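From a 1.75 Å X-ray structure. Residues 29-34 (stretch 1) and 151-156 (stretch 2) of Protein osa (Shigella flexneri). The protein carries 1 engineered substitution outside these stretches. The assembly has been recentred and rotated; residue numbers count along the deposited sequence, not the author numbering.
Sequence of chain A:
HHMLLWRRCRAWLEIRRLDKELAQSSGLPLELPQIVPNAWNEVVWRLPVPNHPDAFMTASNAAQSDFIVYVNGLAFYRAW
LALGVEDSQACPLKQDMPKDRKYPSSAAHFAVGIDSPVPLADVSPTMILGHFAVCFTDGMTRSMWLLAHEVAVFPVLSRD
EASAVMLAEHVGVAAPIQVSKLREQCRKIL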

# COMPACT_ATOMS: atom_id res chain seq x y z
N PRO A 29 -6.18 -10.61 -13.96
CA PRO A 29 -5.62 -9.26 -14.12
C PRO A 29 -6.22 -8.28 -13.10
O PRO A 29 -7.44 -8.25 -12.91
CB PRO A 29 -6.02 -8.88 -15.55
CG PRO A 29 -7.26 -9.66 -15.81
CD PRO A 29 -7.05 -10.98 -15.09
N LEU A 30 -5.37 -7.52 -12.42
CA LEU A 30 -5.85 -6.51 -11.49
C LEU A 30 -5.83 -5.15 -12.17
O LEU A 30 -5.18 -4.98 -13.20
CB LEU A 30 -5.01 -6.50 -10.20
CG LEU A 30 -5.20 -7.70 -9.26
CD1 LEU A 30 -4.29 -7.61 -8.02
CD2 LEU A 30 -6.66 -7.83 -8.84
N GLU A 31 -6.57 -4.19 -11.63
CA GLU A 31 -6.47 -2.81 -12.09
C GLU A 31 -5.18 -2.18 -11.58
O GLU A 31 -4.96 -2.08 -10.37
CB GLU A 31 -7.69 -1.99 -11.65
CG GLU A 31 -9.02 -2.59 -12.07
CD GLU A 31 -9.93 -1.57 -12.73
OE1 GLU A 31 -9.70 -0.36 -12.53
OE2 GLU A 31 -10.87 -1.98 -13.46
N LEU A 32 -4.34 -1.76 -12.51
CA LEU A 32 -3.04 -1.15 -12.22
C LEU A 32 -3.09 0.36 -12.07
O LEU A 32 -3.88 1.04 -12.75
CB LEU A 32 -2.04 -1.50 -13.33
CG LEU A 32 -1.35 -2.87 -13.41
CD1 LEU A 32 -2.34 -3.99 -13.55
CD2 LEU A 32 -0.34 -2.93 -14.55
N PRO A 33 -2.23 0.92 -11.21
CA PRO A 33 -2.06 2.37 -11.23
C PRO A 33 -1.53 2.80 -12.60
O PRO A 33 -0.81 2.04 -13.24
CB PRO A 33 -1.05 2.65 -10.11
CG PRO A 33 -0.41 1.34 -9.80
CD PRO A 33 -1.43 0.28 -10.15
N GLN A 34 -1.92 3.99 -13.06
CA GLN A 34 -1.49 4.47 -14.37
C GLN A 34 -0.56 5.66 -14.21
O GLN A 34 -0.93 6.67 -13.60
CB GLN A 34 -2.70 4.86 -15.22
CG GLN A 34 -3.71 3.75 -15.41
CD GLN A 34 -4.99 4.25 -16.06
OE1 GLN A 34 -5.32 5.43 -15.97
NE2 GLN A 34 -5.72 3.35 -16.70
N VAL A 151 -8.68 -0.10 -3.30
CA VAL A 151 -7.76 0.14 -4.40
C VAL A 151 -6.98 -1.17 -4.63
O VAL A 151 -6.32 -1.68 -3.71
CB VAL A 151 -6.81 1.30 -4.11
CG1 VAL A 151 -5.83 1.48 -5.25
CG2 VAL A 151 -7.61 2.56 -3.85
N ALA A 152 -7.09 -1.71 -5.84
CA ALA A 152 -6.61 -3.07 -6.13
C ALA A 152 -5.09 -3.21 -6.02
O ALA A 152 -4.57 -4.18 -5.43
CB ALA A 152 -7.06 -3.50 -7.51
N VAL A 153 -4.39 -2.24 -6.60
CA VAL A 153 -2.93 -2.22 -6.64
C VAL A 153 -2.49 -0.78 -6.40
O VAL A 153 -3.09 0.17 -6.91
CB VAL A 153 -2.37 -2.74 -8.00
CG1 VAL A 153 -0.85 -2.66 -8.04
CG2 VAL A 153 -2.82 -4.17 -8.25
N PHE A 154 -1.44 -0.61 -5.59
CA PHE A 154 -0.88 0.71 -5.40
C PHE A 154 0.62 0.59 -5.16
O PHE A 154 1.10 -0.47 -4.75
CB PHE A 154 -1.60 1.46 -4.25
CG PHE A 154 -1.72 0.67 -2.96
CD1 PHE A 154 -0.68 0.65 -2.04
CD2 PHE A 154 -2.89 -0.00 -2.65
CE1 PHE A 154 -0.79 -0.05 -0.85
CE2 PHE A 154 -3.02 -0.70 -1.46
CZ PHE A 154 -1.97 -0.73 -0.56
N PRO A 155 1.37 1.65 -5.46
CA PRO A 155 2.81 1.62 -5.22
C PRO A 155 3.16 1.96 -3.77
O PRO A 155 2.42 2.70 -3.12
CB PRO A 155 3.36 2.68 -6.17
CG PRO A 155 2.21 3.58 -6.47
CD PRO A 155 0.93 2.90 -6.11
N VAL A 156 4.27 1.41 -3.30
CA VAL A 156 4.83 1.76 -2.00
C VAL A 156 6.33 1.92 -2.20
O VAL A 156 6.88 1.49 -3.22
CB VAL A 156 4.55 0.71 -0.91
CG1 VAL A 156 3.06 0.61 -0.61
CG2 VAL A 156 5.10 -0.66 -1.32
O HOH W 1 -5.17 -0.05 -8.76

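Two segments far apart in sequence meet here without a single direct hydrogen bond between them. Residues 29-33 follow an extended but irregular path, while stretch 2 enters a strand at Val153; the touching parts run 40° apart, roughly in the same direction. The CA atoms of Glu31 and Ala152 lie 6.0 Å apart, and those of Pro33 and Phe154 6.2 Å.

Along stretch 2, Val151 makes no contact, and the approach begins at Ala152. Its CB points toward stretch 1 and rests 3.8 Å from Glu31 O. A lone methyl group suits so close an approach to a backbone carbonyl. The Glu31 side chain contributes little beyond its CB, since its end leads away and leaves the carboxylate exposed.

Val153 is the centre of the contact. Its two methyls serve different neighbours: CG2 lies 3.7 Å from Leu30 CB, and CG1 lies 3.7 Å from Pro33 CD. A beta-branched residue fits a strand well and here spreads its apolar surface between two partners. Its backbone is tied in through water 1, which bridges from the side, donating a hydrogen bond to Glu31 O (2.6 Å) and accepting one from Val153 N (3.2 Å). The water thus joins two polar groups whose chains are too far apart to bond directly. Pro33, lacking an amide hydrogen, has no backbone donor to satisfy, and its ring offers carbon instead: its CD sits 3.6 Å from Val153 O.

The CB of Phe154 points away from stretch 1, so its aromatic ring takes no part, and Pro33 CG meets only its backbone, 4.5 Å from Phe154 CA. Pro155 then extends the apolar surface, with its CD 4.2 Å from Pro33 CG, a loose ring-to-ring van der Waals contact. By Val156 the side chain is out of reach.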